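PDB 6C0D: amidase, hydantoinase/carbamoylase family from Paraburkholderia phymatum, which probably hydrolyses N-carbamoyl-L-amino acids as a zinc-dependent homodimeric amidase of the peptidase M20 family. Local coordinates for residues A[40-45]-A[131-136]; A[224-229]-A[249-254]; A[207-212]-A[399-404]; A[292-297]-A[303-308]. All blocks are in the same frame, centred on the assembly; numbering follows the deposited sequence. Where two conformers were deposited one is given.

Contact 1: A[40-45]-A[131-136]; sequences RLSLSP and WIDEEG
Asp133 OD1 is gripped by two donors, the hydroxyl of Ser42 across the contact and the backbone N of Thr137 just beyond it. Ser42 OG gives its proton to Asp133 OD1 over 2.8 Å, coming down from above the carboxylate plane, 40° out of it. With chi1 at -63°, OG lies beside the backbone N of Ser42 and reaches across to the carboxylate. The other oxygen, Asp133 OD2, takes the backbone N-H groups of Phe138 and Ser139. Both oxygens are thereby tied to residues 137-139, just past the turn that Asp133 opens, and the four donors together fix the rotation of the carboxylate.

Beside this polar pair lies a small apolar patch. The CD1 methyl of Ile132 sits 3.8 Å from Ser42 CB and 3.9 Å from Leu43 CD2, where the Leu43 and Ile132 side chains cross at about a right angle. Within the type II turn 41-44, Leu41 O accepts both Ser44 N at 3.0 Å and, on a lone pair in the carbonyl plane, Ser44 OG at 2.7 Å; the same hydroxyl N-caps helix 45-60 through Asp47 N.

Two loops thus meet near the metal centre of an M20-family catalytic domain: the type I turn 133-136 carries Glu135, a predicted zinc ligand, and the Ser42 side chain lies about 11 Å from the bound zinc ion.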
# COMPACT_ATOMS: atom_id res chain seq x y z
N ARG A 40 -4.32 -24.83 -16.46
CA ARG A 40 -4.57 -26.25 -16.23
C ARG A 40 -4.43 -26.50 -14.72
O ARG A 40 -3.43 -27.05 -14.24
CB ARG A 40 -3.63 -27.13 -17.05
CG ARG A 40 -4.01 -28.59 -17.12
CD ARG A 40 -3.25 -29.32 -18.22
NE ARG A 40 -1.82 -29.35 -17.97
CZ ARG A 40 -0.89 -28.92 -18.82
NH1 ARG A 40 -1.24 -28.44 -20.01
NH2 ARG A 40 0.39 -28.99 -18.48
N LEU A 41 -5.46 -26.09 -13.97
CA LEU A 41 -5.43 -26.23 -12.52
C LEU A 41 -5.70 -27.68 -12.11
O LEU A 41 -6.54 -28.35 -12.71
CB LEU A 41 -6.46 -25.31 -11.87
CG LEU A 41 -6.43 -23.83 -12.25
CD1 LEU A 41 -7.33 -23.02 -11.33
CD2 LEU A 41 -5.02 -23.27 -12.27
N SER A 42 -4.99 -28.14 -11.08
CA SER A 42 -5.12 -29.52 -10.60
C SER A 42 -6.58 -29.95 -10.48
O SER A 42 -7.40 -29.26 -9.88
CB SER A 42 -4.45 -29.66 -9.23
OG SER A 42 -3.07 -29.41 -9.31
N LEU A 43 -6.89 -31.11 -11.08
CA LEU A 43 -8.16 -31.82 -11.00
C LEU A 43 -9.30 -31.13 -11.73
O LEU A 43 -10.44 -31.60 -11.66
CB LEU A 43 -8.59 -32.09 -9.55
CG LEU A 43 -7.52 -32.77 -8.70
CD1 LEU A 43 -8.00 -32.91 -7.27
CD2 LEU A 43 -7.14 -34.11 -9.29
N SER A 44 -9.05 -30.02 -12.42
CA SER A 44 -10.05 -29.45 -13.31
C SER A 44 -10.29 -30.40 -14.48
O SER A 44 -9.44 -31.25 -14.77
CB SER A 44 -9.59 -28.09 -13.82
OG SER A 44 -8.44 -28.25 -14.64
N PRO A 45 -11.43 -30.28 -15.16
CA PRO A 45 -11.67 -31.17 -16.32
C PRO A 45 -10.54 -31.17 -17.35
O PRO A 45 -10.19 -32.24 -17.86
CB PRO A 45 -12.97 -30.61 -16.91
CG PRO A 45 -13.69 -30.07 -15.73
CD PRO A 45 -12.63 -29.51 -14.81
N TRP A 131 3.51 -35.29 -10.53
CA TRP A 131 2.96 -35.17 -9.18
C TRP A 131 1.82 -34.16 -9.17
O TRP A 131 1.97 -33.04 -9.67
CB TRP A 131 4.04 -34.71 -8.20
CG TRP A 131 5.34 -35.42 -8.33
CD1 TRP A 131 6.54 -34.89 -8.74
CD2 TRP A 131 5.59 -36.81 -8.07
NE1 TRP A 131 7.52 -35.86 -8.72
CE2 TRP A 131 6.96 -37.05 -8.32
CE3 TRP A 131 4.78 -37.87 -7.62
CZ2 TRP A 131 7.54 -38.30 -8.15
CZ3 TRP A 131 5.36 -39.13 -7.47
CH2 TRP A 131 6.72 -39.33 -7.73
N ILE A 132 0.68 -34.54 -8.57
CA ILE A 132 -0.48 -33.65 -8.56
C ILE A 132 -0.20 -32.42 -7.71
O ILE A 132 0.47 -32.49 -6.67
CB ILE A 132 -1.73 -34.41 -8.05
CG1 ILE A 132 -3.00 -33.56 -8.18
CG2 ILE A 132 -1.56 -34.83 -6.58
CD1 ILE A 132 -3.39 -33.26 -9.62
N ASP A 133 -0.70 -31.27 -8.17
CA ASP A 133 -0.85 -30.04 -7.37
C ASP A 133 0.46 -29.55 -6.75
O ASP A 133 0.49 -29.11 -5.59
CB ASP A 133 -1.93 -30.19 -6.30
CG ASP A 133 -2.64 -28.87 -6.02
OD1 ASP A 133 -2.62 -28.00 -6.92
OD2 ASP A 133 -3.22 -28.68 -4.92
N GLU A 134 1.52 -29.53 -7.54
CA GLU A 134 2.72 -28.83 -7.10
C GLU A 134 2.42 -27.36 -6.84
O GLU A 134 2.98 -26.75 -5.92
CB GLU A 134 3.83 -28.98 -8.14
CG GLU A 134 5.18 -28.41 -7.73
CD GLU A 134 5.30 -26.92 -7.99
OE1 GLU A 134 4.49 -26.37 -8.77
OE2 GLU A 134 6.20 -26.30 -7.39
N GLU A 135 1.53 -26.76 -7.64
CA GLU A 135 1.23 -25.34 -7.55
C GLU A 135 0.26 -24.99 -6.43
O GLU A 135 0.06 -23.81 -6.15
CB GLU A 135 0.68 -24.82 -8.89
CG GLU A 135 1.61 -25.10 -10.08
CD GLU A 135 2.76 -24.10 -10.18
OE1 GLU A 135 2.94 -23.29 -9.24
OE2 GLU A 135 3.46 -24.10 -11.22
N GLY A 136 -0.34 -25.99 -5.79
CA GLY A 136 -1.18 -25.72 -4.63
C GLY A 136 -2.53 -25.09 -4.93
O GLY A 136 -2.95 -24.17 -4.21

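Contact 2: A[224-229]-A[249-254]; sequences LRFIGQ and VAFIAH
Strand residues 224-227 run beneath helix 249-254 with the two backbones well apart, the nearest CA atoms, those of Leu224 and Phe251, being 9.6 Å from each other, and side chains alone bridge the gap. Leu224 and Phe226, two residues apart and therefore on the same face of the strand, both point at the helix, and both meet the single ring of Phe251. That ring is carried down toward the strand with CG anti to the backbone N (chi1 -163°).

Leu224 brings its CD2 methyl over one face of the Phe251 ring, toward the CD2-CE2 side of it, with Leu224 CD2 3.3 Å from Phe251 CE2; since this leucine has two conformers, the closeness of that approach is doubtful. Phe226 uses the outer end of its ring: its CZ atom lies 3.5 Å from Phe251 CB and 3.6 Å from Phe251 CG. The two rings make an offset edge-to-face pair, the edge of Phe226 turned to the face of Phe251, with centroids 5.5 Å apart and planes at 64°.

Leu312 and Val313 of helix 299-317 also pack on Phe251, and Val313 touches Leu224 as well. On helix 244-262, Val249 and Ile252 pack on Val249 of the second subunit. Helices laid over one face of an antiparallel sheet in this way, with a helix at the dimer interface, are characteristic of the smaller, dimerisation domain of dimeric M20-family enzymes.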
# COMPACT_ATOMS: atom_id res chain seq x y z
N LEU A 224 6.33 -7.09 9.23
CA LEU A 224 6.90 -6.16 10.19
C LEU A 224 5.94 -4.99 10.31
O LEU A 224 5.70 -4.28 9.33
CB LEU A 224 8.28 -5.72 9.74
CG LEU A 224 9.03 -4.82 10.71
CD1 LEU A 224 9.28 -5.52 12.04
CD2 LEU A 224 10.32 -4.50 10.04
N ARG A 225 5.38 -4.81 11.51
CA ARG A 225 4.41 -3.77 11.80
C ARG A 225 5.07 -2.63 12.55
O ARG A 225 5.94 -2.86 13.39
CB ARG A 225 3.25 -4.30 12.65
CG ARG A 225 2.36 -5.32 11.98
CD ARG A 225 1.24 -5.75 12.94
NE ARG A 225 0.36 -6.77 12.35
CZ ARG A 225 -0.38 -7.61 13.05
NH1 ARG A 225 -0.36 -7.57 14.38
NH2 ARG A 225 -1.15 -8.50 12.44
N PHE A 226 4.63 -1.41 12.26
CA PHE A 226 5.11 -0.20 12.92
C PHE A 226 3.91 0.51 13.51
O PHE A 226 2.91 0.73 12.82
CB PHE A 226 5.86 0.69 11.92
CG PHE A 226 7.09 0.04 11.41
CD1 PHE A 226 7.03 -0.85 10.34
CD2 PHE A 226 8.31 0.24 12.04
CE1 PHE A 226 8.17 -1.51 9.87
CE2 PHE A 226 9.46 -0.42 11.59
CZ PHE A 226 9.38 -1.29 10.50
N ILE A 227 3.99 0.83 14.80
CA ILE A 227 2.87 1.42 15.51
C ILE A 227 3.31 2.79 15.99
O ILE A 227 4.14 2.90 16.90
CB ILE A 227 2.40 0.56 16.69
CG1 ILE A 227 1.93 -0.83 16.21
CG2 ILE A 227 1.25 1.26 17.40
CD1 ILE A 227 3.05 -1.85 16.09
N GLY A 228 2.76 3.82 15.37
CA GLY A 228 3.04 5.18 15.75
C GLY A 228 1.76 5.89 16.15
O GLY A 228 0.97 5.34 16.93
N GLN A 229 1.54 7.10 15.63
CA GLN A 229 0.38 7.89 16.01
C GLN A 229 -0.14 8.64 14.80
O GLN A 229 0.63 9.30 14.10
CB GLN A 229 0.76 8.86 17.13
CG GLN A 229 -0.32 9.77 17.60
CD GLN A 229 0.19 10.66 18.70
OE1 GLN A 229 0.31 10.24 19.85
NE2 GLN A 229 0.54 11.90 18.35
N VAL A 249 10.14 3.01 6.38
CA VAL A 249 11.10 3.27 5.31
C VAL A 249 12.52 3.29 5.86
O VAL A 249 13.46 2.76 5.25
CB VAL A 249 10.73 4.60 4.61
CG1 VAL A 249 11.91 5.20 3.87
CG2 VAL A 249 9.53 4.40 3.69
N ALA A 250 12.70 3.91 7.03
CA ALA A 250 14.02 3.92 7.65
C ALA A 250 14.46 2.50 8.00
O ALA A 250 15.63 2.14 7.87
CB ALA A 250 13.99 4.78 8.92
N PHE A 251 13.52 1.69 8.46
CA PHE A 251 13.86 0.33 8.87
C PHE A 251 14.33 -0.49 7.68
O PHE A 251 15.23 -1.32 7.82
CB PHE A 251 12.65 -0.32 9.55
CG PHE A 251 13.01 -1.56 10.37
CD1 PHE A 251 13.21 -1.46 11.74
CD2 PHE A 251 13.21 -2.78 9.75
CE1 PHE A 251 13.56 -2.59 12.50
CE2 PHE A 251 13.58 -3.91 10.51
CZ PHE A 251 13.74 -3.81 11.87
N ILE A 252 13.76 -0.27 6.49
CA ILE A 252 14.19 -1.05 5.33
C ILE A 252 15.66 -0.82 5.07
O ILE A 252 16.40 -1.75 4.72
CB ILE A 252 13.32 -0.72 4.10
CG1 ILE A 252 11.91 -1.31 4.29
CG2 ILE A 252 13.95 -1.31 2.81
CD1 ILE A 252 10.89 -0.89 3.17
N ALA A 253 16.15 0.42 5.26
CA ALA A 253 17.57 0.66 5.05
C ALA A 253 18.41 -0.13 6.05
O ALA A 253 19.51 -0.59 5.71
CB ALA A 253 17.91 2.15 5.14
N HIS A 254 17.93 -0.28 7.29
CA HIS A 254 18.65 -1.14 8.24
C HIS A 254 18.68 -2.59 7.79
O HIS A 254 19.69 -3.28 7.96
CB HIS A 254 18.03 -1.05 9.63
CG HIS A 254 18.13 0.31 10.24
ND1 HIS A 254 17.27 0.74 11.23
CD2 HIS A 254 18.97 1.34 10.00
CE1 HIS A 254 17.58 1.98 11.57
NE2 HIS A 254 18.61 2.36 10.85

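Contact 3: A[207-212]-A[399-404]; sequences AKLIGV and EQHIVL. With EDO (1,2-ethanediol), chain J.
Apolar packing centres on Leu209, whose two methyl groups go to different partners. Its CD2 sits over one face of the His401 imidazole in a CH-pi contact, 3.6 Å from the ring centroid and 16° off the normal, displaced toward the NE2-CE1 rim. The other methyl, Leu209 CD1, meets Leu404 CD2 at 3.7 Å, and these leucines cross at about a right angle. Leu404 holds CG anti to its backbone N (chi1 176°), which directs its branches toward the 207-212 segment; there Ile210 CD1 adds a looser touch at 4.4 Å from Leu404 CG.

The polar link across the contact is a water, which donates to Leu209 O, at 3.0 Å, and His401 O, at 2.9 Å. A 1,2-ethanediol, probably from the crystallisation liquor, gives its O1 proton to Lys208 O at 2.8 Å, on the loop side, and lies against Leu209 CD2.

The contact sets the beginning of strand 210-227, just after the Schellman motif that ends helix 202-206, against the first turns of the C-terminal helix 399-419. Ile210 also packs on Trp358 of strand 358-363 and Ala350 of helix 340-353, while Ile402 and Val403 turn to helix 18-30.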
# COMPACT_ATOMS: atom_id res chain seq x y z
N ALA A 207 24.06 -16.38 -19.92
CA ALA A 207 24.01 -16.84 -21.31
C ALA A 207 24.41 -18.31 -21.44
O ALA A 207 24.84 -18.75 -22.51
CB ALA A 207 24.87 -15.97 -22.25
N LYS A 208 24.26 -19.08 -20.36
CA LYS A 208 24.51 -20.52 -20.39
C LYS A 208 23.22 -21.26 -20.74
O LYS A 208 22.12 -20.70 -20.70
CB LYS A 208 25.03 -21.02 -19.04
CG LYS A 208 26.26 -20.33 -18.51
CD LYS A 208 27.52 -20.83 -19.17
CE LYS A 208 28.72 -20.53 -18.29
NZ LYS A 208 30.00 -20.70 -19.01
N LEU A 209 23.36 -22.54 -21.07
CA LEU A 209 22.25 -23.35 -21.56
C LEU A 209 21.78 -24.41 -20.57
O LEU A 209 20.67 -24.92 -20.74
CB LEU A 209 22.64 -24.03 -22.88
CG LEU A 209 23.09 -23.07 -24.01
CD1 LEU A 209 23.40 -23.85 -25.29
CD2 LEU A 209 22.01 -22.00 -24.26
N ILE A 210 22.61 -24.78 -19.60
CA ILE A 210 22.31 -25.92 -18.71
C ILE A 210 22.70 -25.53 -17.30
O ILE A 210 23.83 -25.09 -17.08
CB ILE A 210 23.08 -27.19 -19.12
CG1 ILE A 210 22.69 -27.66 -20.53
CG2 ILE A 210 22.87 -28.32 -18.05
CD1 ILE A 210 21.26 -28.18 -20.66
N GLY A 211 21.79 -25.73 -16.35
CA GLY A 211 22.17 -25.51 -14.95
C GLY A 211 22.07 -26.80 -14.15
O GLY A 211 21.08 -27.53 -14.25
N VAL A 212 23.11 -27.11 -13.38
CA VAL A 212 23.11 -28.27 -12.48
C VAL A 212 22.79 -27.74 -11.09
O VAL A 212 23.59 -26.98 -10.53
CB VAL A 212 24.46 -29.00 -12.49
CG1 VAL A 212 24.45 -30.16 -11.45
CG2 VAL A 212 24.78 -29.53 -13.90
N GLU A 399 13.50 -24.04 -29.11
CA GLU A 399 13.34 -25.48 -29.28
C GLU A 399 14.67 -26.21 -29.20
O GLU A 399 14.76 -27.30 -28.62
CB GLU A 399 12.65 -25.81 -30.61
CG GLU A 399 11.20 -25.33 -30.66
CD GLU A 399 10.35 -26.03 -31.72
OE1 GLU A 399 10.89 -26.77 -32.57
OE2 GLU A 399 9.12 -25.86 -31.68
N GLN A 400 15.73 -25.65 -29.78
CA GLN A 400 17.03 -26.32 -29.71
C GLN A 400 17.54 -26.42 -28.28
O GLN A 400 18.31 -27.33 -27.95
CB GLN A 400 18.04 -25.59 -30.60
CG GLN A 400 18.16 -24.10 -30.29
CD GLN A 400 19.34 -23.46 -30.98
OE1 GLN A 400 20.49 -23.69 -30.60
NE2 GLN A 400 19.07 -22.66 -32.00
N HIS A 401 17.13 -25.50 -27.40
CA HIS A 401 17.56 -25.63 -26.01
C HIS A 401 16.68 -26.61 -25.23
O HIS A 401 17.17 -27.27 -24.30
CB HIS A 401 17.57 -24.25 -25.34
CG HIS A 401 18.51 -23.29 -26.00
ND1 HIS A 401 18.42 -21.92 -25.86
CD2 HIS A 401 19.56 -23.51 -26.83
CE1 HIS A 401 19.35 -21.34 -26.59
NE2 HIS A 401 20.07 -22.28 -27.18
N ILE A 402 15.40 -26.73 -25.60
CA ILE A 402 14.57 -27.80 -25.04
C ILE A 402 15.17 -29.17 -25.39
O ILE A 402 15.26 -30.07 -24.55
CB ILE A 402 13.12 -27.68 -25.55
CG1 ILE A 402 12.50 -26.35 -25.11
CG2 ILE A 402 12.29 -28.91 -25.09
CD1 ILE A 402 11.15 -26.04 -25.80
N VAL A 403 15.57 -29.33 -26.65
CA VAL A 403 16.18 -30.58 -27.11
C VAL A 403 17.49 -30.84 -26.39
O VAL A 403 17.75 -31.95 -25.92
CB VAL A 403 16.38 -30.54 -28.64
CG1 VAL A 403 17.25 -31.72 -29.10
CG2 VAL A 403 15.02 -30.56 -29.33
N LEU A 404 18.37 -29.83 -26.31
CA LEU A 404 19.65 -30.04 -25.62
C LEU A 404 19.45 -30.44 -24.16
O LEU A 404 20.13 -31.35 -23.65
CB LEU A 404 20.51 -28.78 -25.71
CG LEU A 404 21.84 -28.84 -24.94
CD1 LEU A 404 22.73 -29.97 -25.48
CD2 LEU A 404 22.59 -27.49 -24.96
C1 EDO J . 20.83 -18.90 -22.86
O1 EDO J . 20.69 -18.41 -21.52
C2 EDO J . 19.76 -18.33 -23.78
O2 EDO J . 20.40 -17.46 -24.74
O HOH W 1 19.54 -25.98 -23.28

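Contact 4: A[292-297]-A[303-308]; sequences LQFRDA and HAMENA
Phe294 reaches from strand 283-296 to Met305 and Glu306 on the helix that follows in the chain. Its CB lies 3.9 Å from the CE methyl of Met305. With chi1 at 54°, CG stands between the backbone N and the carbonyl carbon, and the ring extends toward the helix. The CD2-CE2 side of the ring lies along Met305: CD2 is 3.8 Å from Met305 CE, and CE2 is 3.7 Å from Met305 CB. The tip, CZ, ends at the helix backbone, 3.8 Å from Glu306 N, with Glu306 CB slightly farther off.

Met305 bends at chi3 (77°), which turns its CE back to the root of the phenylalanine, and the two side chains run past each other in opposite directions. Met305 SD lies obliquely to the ring, 4.2 Å from Phe294 CD2, in a Met-aromatic contact. Glu306 extends away to a salt bridge with Arg220 of strand 210-227.

On the strand face turned from the helix, Arg295 NE and NH2 both hold Gln293 OE1, each at 2.9 Å and from one side of the amide plane; Gln293 NE2 bonds Ser282 of the second subunit.

The pair joins strand and helix through the short connection 297-298. Phe259 of helix 244-262 meets the Phe294 ring edge-to-face and also touches Met305, while Phe222 of strand 210-227 and Trp269 of strand 268-277 flank Phe294 within the sheet.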
# COMPACT_ATOMS: atom_id res chain seq x y z
N LEU A 292 8.16 -9.02 4.15
CA LEU A 292 9.56 -9.28 3.86
C LEU A 292 9.74 -10.77 3.59
O LEU A 292 9.22 -11.60 4.34
CB LEU A 292 10.47 -8.88 5.03
CG LEU A 292 11.96 -9.21 4.90
CD1 LEU A 292 12.60 -8.28 3.86
CD2 LEU A 292 12.66 -9.06 6.24
N GLN A 293 10.46 -11.09 2.53
CA GLN A 293 10.83 -12.48 2.24
C GLN A 293 12.33 -12.52 2.07
O GLN A 293 12.92 -11.56 1.58
CB GLN A 293 10.15 -12.98 0.96
CG GLN A 293 10.44 -14.45 0.62
CD GLN A 293 9.80 -14.82 -0.71
OE1 GLN A 293 10.43 -14.70 -1.75
NE2 GLN A 293 8.54 -15.23 -0.67
N PHE A 294 12.96 -13.63 2.47
CA PHE A 294 14.35 -13.81 2.06
C PHE A 294 14.65 -15.29 1.89
O PHE A 294 13.96 -16.16 2.45
CB PHE A 294 15.36 -13.13 3.01
CG PHE A 294 15.24 -13.50 4.48
CD1 PHE A 294 14.42 -12.76 5.32
CD2 PHE A 294 16.00 -14.54 5.02
CE1 PHE A 294 14.34 -13.06 6.69
CE2 PHE A 294 15.92 -14.85 6.39
CZ PHE A 294 15.09 -14.11 7.22
N ARG A 295 15.65 -15.57 1.06
CA ARG A 295 15.99 -16.94 0.68
C ARG A 295 17.49 -17.08 0.58
O ARG A 295 18.19 -16.15 0.18
CB ARG A 295 15.38 -17.35 -0.67
CG ARG A 295 13.89 -17.03 -0.81
CD ARG A 295 13.30 -17.66 -2.08
NE ARG A 295 11.99 -17.08 -2.40
CZ ARG A 295 11.04 -17.71 -3.08
NH1 ARG A 295 11.25 -18.94 -3.53
NH2 ARG A 295 9.87 -17.11 -3.31
N ASP A 296 17.99 -18.28 0.92
CA ASP A 296 19.40 -18.56 0.76
C ASP A 296 19.60 -20.07 0.77
O ASP A 296 18.83 -20.81 1.38
CB ASP A 296 20.23 -17.90 1.86
CG ASP A 296 21.69 -17.77 1.48
OD1 ASP A 296 22.00 -16.91 0.63
OD2 ASP A 296 22.52 -18.56 2.00
N ALA A 297 20.66 -20.51 0.09
CA ALA A 297 20.98 -21.94 0.08
C ALA A 297 21.75 -22.40 1.31
O ALA A 297 21.87 -23.61 1.54
CB ALA A 297 21.82 -22.27 -1.17
N HIS A 303 19.81 -18.57 8.88
CA HIS A 303 19.53 -18.39 10.30
C HIS A 303 20.16 -17.11 10.83
O HIS A 303 19.58 -16.44 11.70
CB HIS A 303 20.04 -19.60 11.10
CG HIS A 303 19.47 -20.91 10.65
ND1 HIS A 303 20.00 -22.13 11.04
CD2 HIS A 303 18.42 -21.20 9.85
CE1 HIS A 303 19.31 -23.11 10.48
NE2 HIS A 303 18.34 -22.57 9.75
N ALA A 304 21.35 -16.76 10.34
CA ALA A 304 21.98 -15.51 10.77
C ALA A 304 21.19 -14.31 10.29
O ALA A 304 21.13 -13.28 10.99
CB ALA A 304 23.42 -15.42 10.25
N MET A 305 20.56 -14.41 9.11
CA MET A 305 19.72 -13.31 8.63
C MET A 305 18.50 -13.14 9.51
O MET A 305 18.13 -12.02 9.88
CB MET A 305 19.32 -13.58 7.17
CG MET A 305 20.49 -13.42 6.20
SD MET A 305 20.12 -14.05 4.54
CE MET A 305 19.09 -12.69 3.94
N GLU A 306 17.86 -14.26 9.88
CA GLU A 306 16.73 -14.19 10.81
C GLU A 306 17.15 -13.59 12.14
O GLU A 306 16.46 -12.72 12.70
CB GLU A 306 16.14 -15.59 10.99
CG GLU A 306 14.95 -15.66 11.92
CD GLU A 306 14.28 -17.02 11.86
OE1 GLU A 306 13.47 -17.24 10.94
OE2 GLU A 306 14.59 -17.87 12.71
N ASN A 307 18.29 -14.04 12.68
CA ASN A 307 18.76 -13.50 13.95
C ASN A 307 19.07 -12.01 13.84
O ASN A 307 18.84 -11.25 14.79
CB ASN A 307 19.99 -14.27 14.43
CG ASN A 307 19.68 -15.73 14.72
OD1 ASN A 307 18.54 -16.07 15.04
ND2 ASN A 307 20.68 -16.60 14.59
N ALA A 308 19.64 -11.59 12.70
CA ALA A 308 19.95 -10.17 12.49
C ALA A 308 18.67 -9.34 12.44
O ALA A 308 18.62 -8.22 12.97
CB ALA A 308 20.75 -10.00 11.19

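How the contacts relate
Contacts 2 and 4 belong together: their centres lie 18 Å apart, strands 210-227 and 283-296 are neighbours in the sheet, and helices 244-262 and 299-317 pack side by side over it. Both also touch the second subunit. Strand 210-227 runs on to contact 3, whose centre is 43 Å from that of contact 2; this long, interrupted strand thus links the dimerisation region with the metal-binding part of the chain. Contact 1 lies in the same part of the chain as the zinc ion, while Ile210 of contact 3 is about 11 Å from the zinc ligand His196, side chain to side chain. The centres of contacts 1 and 3 are 26 Å apart, and none of the four contacts touches another.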